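Local coordinates for protein thioesterase (Streptomyces sp. WAC02707, PDB 6VAP) that probably hydrolyses acyl thioesters as the type II thioesterase of borrelidin biosynthesis, at residues R15-C29 with H41-A55. Residues are numbered along the deposited sequence; the frame is centred on the assembly and turned at random.
Sequences RQYRPAHPTAPQLIC and HPVAAALAPRCDVLA
With CG of Tyr-17 beside its backbone N (chi1 -69°), the phenol ring meets the His-41 imidazole in an offset stack, planes 15° apart and centroids 4.3 Å from each other. Tyrosine suits this place because its broad flat ring can stack with one face while its edge faces Ala-44 CB and CE2 of Tyr-17 reaches CB of Ala-55 at 3.8 Å. CB of Tyr-17 adds a CH-pi contact over the imidazole. Small alanines let the loop lie close on helix 41-47 and the residue that follows it, Arg-18 CB lying 3.5 Å from Ala-48 CB. A water takes the N-H of Arg-18 and donates to Val-53 O, bridging loop and strand.

Strands 26-29 and 52-55 run parallel in a right-handed beta-alpha-beta crossover of the alpha/beta-hydrolase fold, connected by helix 41-47. Leu-27 is gripped twice, its N donating to Asp-52 O and its O accepting from Leu-54 N at 2.7 Å. Branched and apolar, it fills the sheet-helix interface, CD2 of Leu-27 lying 3.7 Å from Val-43 CG1 and also touching Leu-47. On the other side of the sheet, short Asp-52, CG anti to its backbone N (chi1 -176°), keeps OD2 beside the Gln-26 amide for a weak bond from NE2; a water joins both groups. The Gln-26 amide also bonds to the backbone of Arg-87 and His-89. On the flank of strand 52-55 away from 26-29, Arg-15 pairs antiparallel with Ala-55: Arg-15 N donates to Ala-55 O at 2.7 Å and Ala-55 N donates back. Pro-49, after a cis peptide, lays CB over the His-21 ring face, a CH-pi contact 3.9 Å from the centroid, while its O accepts the His-21 N-H on a lone pair.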
loop_
_atom_site.group_PDB
_atom_site.type_symbol
_atom_site.label_atom_id
_atom_site.label_comp_id
_atom_site.label_asym_id
_atom_site.label_seq_id
_atom_site.Cartn_x
_atom_site.Cartn_y
_atom_site.Cartn_z
ATOM N N ARG A 15 -4.658 11.351 4.994
ATOM C CA ARG A 15 -4.360 11.816 6.343
ATOM C C ARG A 15 -2.888 12.215 6.405
ATOM O O ARG A 15 -2.001 11.393 6.145
ATOM C CB ARG A 15 -4.675 10.733 7.375
ATOM C CG ARG A 15 -6.085 10.144 7.261
ATOM C CD ARG A 15 -7.145 11.227 7.520
ATOM N NE ARG A 15 -8.447 10.833 6.986
ATOM C CZ ARG A 15 -9.423 10.283 7.697
ATOM N NH1 ARG A 15 -9.249 10.049 8.990
ATOM N NH2 ARG A 15 -10.575 9.971 7.106
ATOM N N GLN A 16 -2.634 13.463 6.758
ATOM C CA GLN A 16 -1.290 14.016 6.915
ATOM C C GLN A 16 -1.082 14.206 8.413
ATOM O O GLN A 16 -1.610 15.147 9.014
ATOM C CB GLN A 16 -1.184 15.331 6.147
ATOM C CG GLN A 16 0.191 15.978 6.188
ATOM C CD GLN A 16 0.228 17.319 5.486
ATOM O OE1 GLN A 16 -0.804 17.860 5.121
ATOM N NE2 GLN A 16 1.418 17.858 5.296
ATOM N N TYR A 17 -0.299 13.313 9.015
ATOM C CA TYR A 17 -0.176 13.298 10.464
ATOM C C TYR A 17 0.838 14.308 10.980
ATOM O O TYR A 17 0.701 14.770 12.114
ATOM C CB TYR A 17 0.186 11.885 10.911
ATOM C CG TYR A 17 -0.939 10.904 10.700
ATOM C CD1 TYR A 17 -2.201 11.114 11.275
ATOM C CD2 TYR A 17 -0.734 9.741 9.966
ATOM C CE1 TYR A 17 -3.232 10.207 11.080
ATOM C CE2 TYR A 17 -1.753 8.844 9.743
ATOM C CZ TYR A 17 -3.001 9.070 10.307
ATOM O OH TYR A 17 -4.028 8.179 10.109
ATOM N N ARG A 18 1.860 14.639 10.201
ATOM C CA ARG A 18 2.898 15.554 10.632
ATOM C C ARG A 18 3.142 16.638 9.587
ATOM O O ARG A 18 2.889 16.435 8.398
ATOM C CB ARG A 18 4.199 14.786 10.894
ATOM C CG ARG A 18 4.115 13.744 11.999
ATOM C CD ARG A 18 4.227 14.351 13.374
ATOM N NE ARG A 18 4.400 13.333 14.408
ATOM C CZ ARG A 18 3.401 12.743 15.059
ATOM N NH1 ARG A 18 2.143 13.063 14.789
ATOM N NH2 ARG A 18 3.664 11.833 15.983
ATOM N N PRO A 19 3.637 17.793 10.012
ATOM C CA PRO A 19 3.992 18.821 9.024
ATOM C C PRO A 19 5.235 18.425 8.252
ATOM O O PRO A 19 6.119 17.731 8.762
ATOM C CB PRO A 19 4.253 20.075 9.865
ATOM C CG PRO A 19 3.857 19.728 11.294
ATOM C CD PRO A 19 3.880 18.222 11.402
ATOM N N ALA A 20 5.317 18.912 7.022
ATOM C CA ALA A 20 6.430 18.589 6.142
ATOM C C ALA A 20 6.978 19.868 5.522
ATOM O O ALA A 20 6.227 20.819 5.268
ATOM C CB ALA A 20 6.000 17.615 5.051
ATOM N N HIS A 21 8.296 19.886 5.301
ATOM C CA HIS A 21 8.910 20.991 4.596
ATOM C C HIS A 21 8.240 21.162 3.228
ATOM O O HIS A 21 7.727 20.202 2.637
ATOM C CB HIS A 21 10.411 20.749 4.421
ATOM C CG HIS A 21 11.192 20.780 5.699
ATOM N ND1 HIS A 21 10.811 21.541 6.783
ATOM C CD2 HIS A 21 12.337 20.152 6.060
ATOM C CE1 HIS A 21 11.696 21.389 7.754
ATOM N NE2 HIS A 21 12.625 20.542 7.346
ATOM N N PRO A 22 8.210 22.383 2.703
ATOM C CA PRO A 22 7.743 22.543 1.316
ATOM C C PRO A 22 8.599 21.812 0.304
ATOM O O PRO A 22 8.080 21.372 -0.730
ATOM C CB PRO A 22 7.810 24.055 1.089
ATOM C CG PRO A 22 7.803 24.664 2.485
ATOM C CD PRO A 22 8.502 23.671 3.358
ATOM N N THR A 23 9.898 21.674 0.562
ATOM C CA THR A 23 10.777 20.922 -0.326
ATOM C C THR A 23 10.627 19.412 -0.187
ATOM O O THR A 23 11.238 18.677 -0.972
ATOM C CB THR A 23 12.239 21.297 -0.054
ATOM O OG1 THR A 23 12.440 21.419 1.362
ATOM C CG2 THR A 23 12.585 22.606 -0.733
ATOM N N ALA A 24 9.827 18.938 0.765
ATOM C CA ALA A 24 9.871 17.535 1.137
ATOM C C ALA A 24 9.327 16.671 -0.003
ATOM O O ALA A 24 8.278 16.978 -0.579
ATOM C CB ALA A 24 9.063 17.295 2.425
ATOM N N PRO A 25 9.967 15.553 -0.302
ATOM C CA PRO A 25 9.320 14.582 -1.185
ATOM C C PRO A 25 8.100 14.014 -0.500
ATOM O O PRO A 25 8.033 13.978 0.730
ATOM C CB PRO A 25 10.385 13.501 -1.380
ATOM C CG PRO A 25 11.666 14.112 -0.891
ATOM C CD PRO A 25 11.291 15.102 0.148
ATOM N N GLN A 26 7.161 13.516 -1.313
ATOM C CA GLN A 26 5.893 12.971 -0.836
ATOM C C GLN A 26 5.929 11.443 -0.820
ATOM O O GLN A 26 6.475 10.807 -1.726
ATOM C CB GLN A 26 4.714 13.426 -1.699
ATOM C CG GLN A 26 4.218 14.824 -1.394
ATOM C CD GLN A 26 2.927 15.143 -2.120
ATOM O OE1 GLN A 26 2.538 14.439 -3.050
ATOM N NE2 GLN A 26 2.255 16.202 -1.696
ATOM N N LEU A 27 5.373 10.854 0.230
ATOM C CA LEU A 27 5.245 9.408 0.342
ATOM C C LEU A 27 3.770 9.095 0.600
ATOM O O LEU A 27 3.195 9.513 1.614
ATOM C CB LEU A 27 6.125 8.860 1.463
ATOM C CG LEU A 27 5.858 7.364 1.746
ATOM C CD1 LEU A 27 6.399 6.523 0.638
ATOM C CD2 LEU A 27 6.427 6.921 3.078
ATOM N N ILE A 28 3.152 8.402 -0.341
ATOM C CA ILE A 28 1.753 8.016 -0.222
ATOM C C ILE A 28 1.733 6.585 0.246
ATOM O O ILE A 28 2.306 5.727 -0.424
ATOM C CB ILE A 28 1.020 8.158 -1.562
ATOM C CG1 ILE A 28 1.174 9.606 -2.092
ATOM C CG2 ILE A 28 -0.468 7.814 -1.409
ATOM C CD1 ILE A 28 1.006 9.682 -3.583
ATOM N N CYS A 29 1.075 6.310 1.364
ATOM C CA CYS A 29 1.108 5.013 2.035
ATOM C C CYS A 29 -0.268 4.368 2.007
ATOM O O CYS A 29 -1.242 4.970 2.471
ATOM C CB CYS A 29 1.559 5.199 3.494
ATOM S SG CYS A 29 3.235 5.846 3.577
ATOM N N HIS A 41 1.245 6.031 11.093
ATOM C CA HIS A 41 1.716 7.107 11.962
ATOM C C HIS A 41 3.201 6.990 12.297
ATOM O O HIS A 41 3.909 8.012 12.241
ATOM C CB HIS A 41 0.882 7.142 13.248
ATOM C CG HIS A 41 0.583 8.523 13.736
ATOM N ND1 HIS A 41 -0.694 8.944 14.049
ATOM C CD2 HIS A 41 1.401 9.573 13.978
ATOM C CE1 HIS A 41 -0.644 10.198 14.465
ATOM N NE2 HIS A 41 0.615 10.600 14.436
ATOM N N PRO A 42 3.747 5.817 12.588
ATOM C CA PRO A 42 5.206 5.731 12.790
ATOM C C PRO A 42 6.035 6.196 11.598
ATOM O O PRO A 42 7.099 6.806 11.778
ATOM C CB PRO A 42 5.427 4.247 13.078
ATOM C CG PRO A 42 4.111 3.718 13.542
ATOM C CD PRO A 42 3.080 4.517 12.733
ATOM N N VAL A 43 5.580 5.940 10.375
ATOM C CA VAL A 43 6.313 6.428 9.203
ATOM C C VAL A 43 6.298 7.963 9.171
ATOM O O VAL A 43 7.327 8.638 9.012
ATOM C CB VAL A 43 5.717 5.823 7.916
ATOM C CG1 VAL A 43 6.425 6.395 6.696
ATOM C CG2 VAL A 43 5.810 4.332 7.957
ATOM N N ALA A 44 5.115 8.539 9.327
ATOM C CA ALA A 44 5.007 9.989 9.372
ATOM C C ALA A 44 5.953 10.556 10.419
ATOM O O ALA A 44 6.766 11.440 10.115
ATOM C CB ALA A 44 3.562 10.395 9.664
ATOM N N ALA A 45 5.913 9.988 11.639
ATOM C CA ALA A 45 6.705 10.517 12.748
ATOM C C ALA A 45 8.201 10.404 12.467
ATOM O O ALA A 45 8.982 11.262 12.883
ATOM C CB ALA A 45 6.358 9.765 14.042
ATOM N N ALA A 46 8.626 9.347 11.778
ATOM C CA ALA A 46 10.047 9.093 11.567
ATOM C C ALA A 46 10.624 9.810 10.358
ATOM O O ALA A 46 11.832 10.062 10.326
ATOM C CB ALA A 46 10.290 7.592 11.399
ATOM N N LEU A 47 9.807 10.138 9.361
ATOM C CA LEU A 47 10.304 10.761 8.137
ATOM C C LEU A 47 10.011 12.256 8.050
ATOM O O LEU A 47 10.754 12.989 7.383
ATOM C CB LEU A 47 9.709 10.067 6.905
ATOM C CG LEU A 47 10.001 8.582 6.767
ATOM C CD1 LEU A 47 9.575 8.087 5.414
ATOM C CD2 LEU A 47 11.494 8.243 7.022
ATOM N N ALA A 48 8.951 12.730 8.694
ATOM C CA ALA A 48 8.647 14.151 8.658
ATOM C C ALA A 48 9.619 14.886 9.569
ATOM O O ALA A 48 10.157 14.287 10.496
ATOM C CB ALA A 48 7.216 14.410 9.111
ATOM N N PRO A 49 9.883 16.185 9.319
ATOM C CA PRO A 49 9.309 16.999 8.238
ATOM C C PRO A 49 10.061 16.863 6.926
ATOM O O PRO A 49 9.705 17.525 5.948
ATOM C CB PRO A 49 9.424 18.428 8.780
ATOM C CG PRO A 49 10.670 18.386 9.641
ATOM C CD PRO A 49 10.776 16.977 10.191
ATOM N N ARG A 50 11.086 16.009 6.904
ATOM C CA ARG A 50 11.889 15.866 5.694
ATOM C C ARG A 50 11.127 15.141 4.597
ATOM O O ARG A 50 11.510 15.202 3.425
ATOM C CB ARG A 50 13.189 15.132 5.999
ATOM C CG ARG A 50 14.148 15.943 6.891
ATOM C CD ARG A 50 15.231 15.082 7.543
ATOM N NE ARG A 50 14.711 13.804 8.050
ATOM C CZ ARG A 50 13.903 13.681 9.102
ATOM N NH1 ARG A 50 13.512 14.758 9.780
ATOM N NH2 ARG A 50 13.482 12.480 9.469
ATOM N N CYS A 51 10.033 14.484 4.949
ATOM C CA CYS A 51 9.194 13.803 3.972
ATOM C C CYS A 51 7.732 14.064 4.307
ATOM O O CYS A 51 7.350 14.040 5.481
ATOM C CB CYS A 51 9.471 12.292 3.941
ATOM S SG CYS A 51 8.429 11.380 2.773
ATOM N N ASP A 52 6.928 14.348 3.278
ATOM C CA ASP A 52 5.492 14.562 3.448
ATOM C C ASP A 52 4.804 13.209 3.357
ATOM O O ASP A 52 4.540 12.708 2.270
ATOM C CB ASP A 52 4.968 15.540 2.403
ATOM C CG ASP A 52 3.503 15.864 2.601
ATOM O OD1 ASP A 52 2.942 15.441 3.642
ATOM O OD2 ASP A 52 2.914 16.536 1.719
ATOM N N VAL A 53 4.516 12.608 4.501
ATOM C CA VAL A 53 3.917 11.279 4.548
ATOM C C VAL A 53 2.406 11.418 4.488
ATOM O O VAL A 53 1.804 12.073 5.339
ATOM C CB VAL A 53 4.337 10.522 5.813
ATOM C CG1 VAL A 53 3.657 9.146 5.847
ATOM C CG2 VAL A 53 5.871 10.378 5.875
ATOM N N LEU A 54 1.786 10.785 3.507
ATOM C CA LEU A 54 0.346 10.842 3.312
ATOM C C LEU A 54 -0.189 9.430 3.470
ATOM O O LEU A 54 0.216 8.520 2.735
ATOM C CB LEU A 54 -0.008 11.396 1.939
ATOM C CG LEU A 54 0.501 12.808 1.660
ATOM C CD1 LEU A 54 0.054 13.244 0.257
ATOM C CD2 LEU A 54 -0.017 13.790 2.692
ATOM N N ALA A 55 -1.114 9.247 4.405
ATOM C CA ALA A 55 -1.644 7.930 4.716
ATOM C C ALA A 55 -3.099 7.881 4.264
ATOM O O ALA A 55 -3.881 8.800 4.538
ATOM C CB ALA A 55 -1.492 7.625 6.204
HETATM O O HOH W 1 2.770 13.203 7.654
HETATM O O HOH W 2 3.659 18.308 0.165
#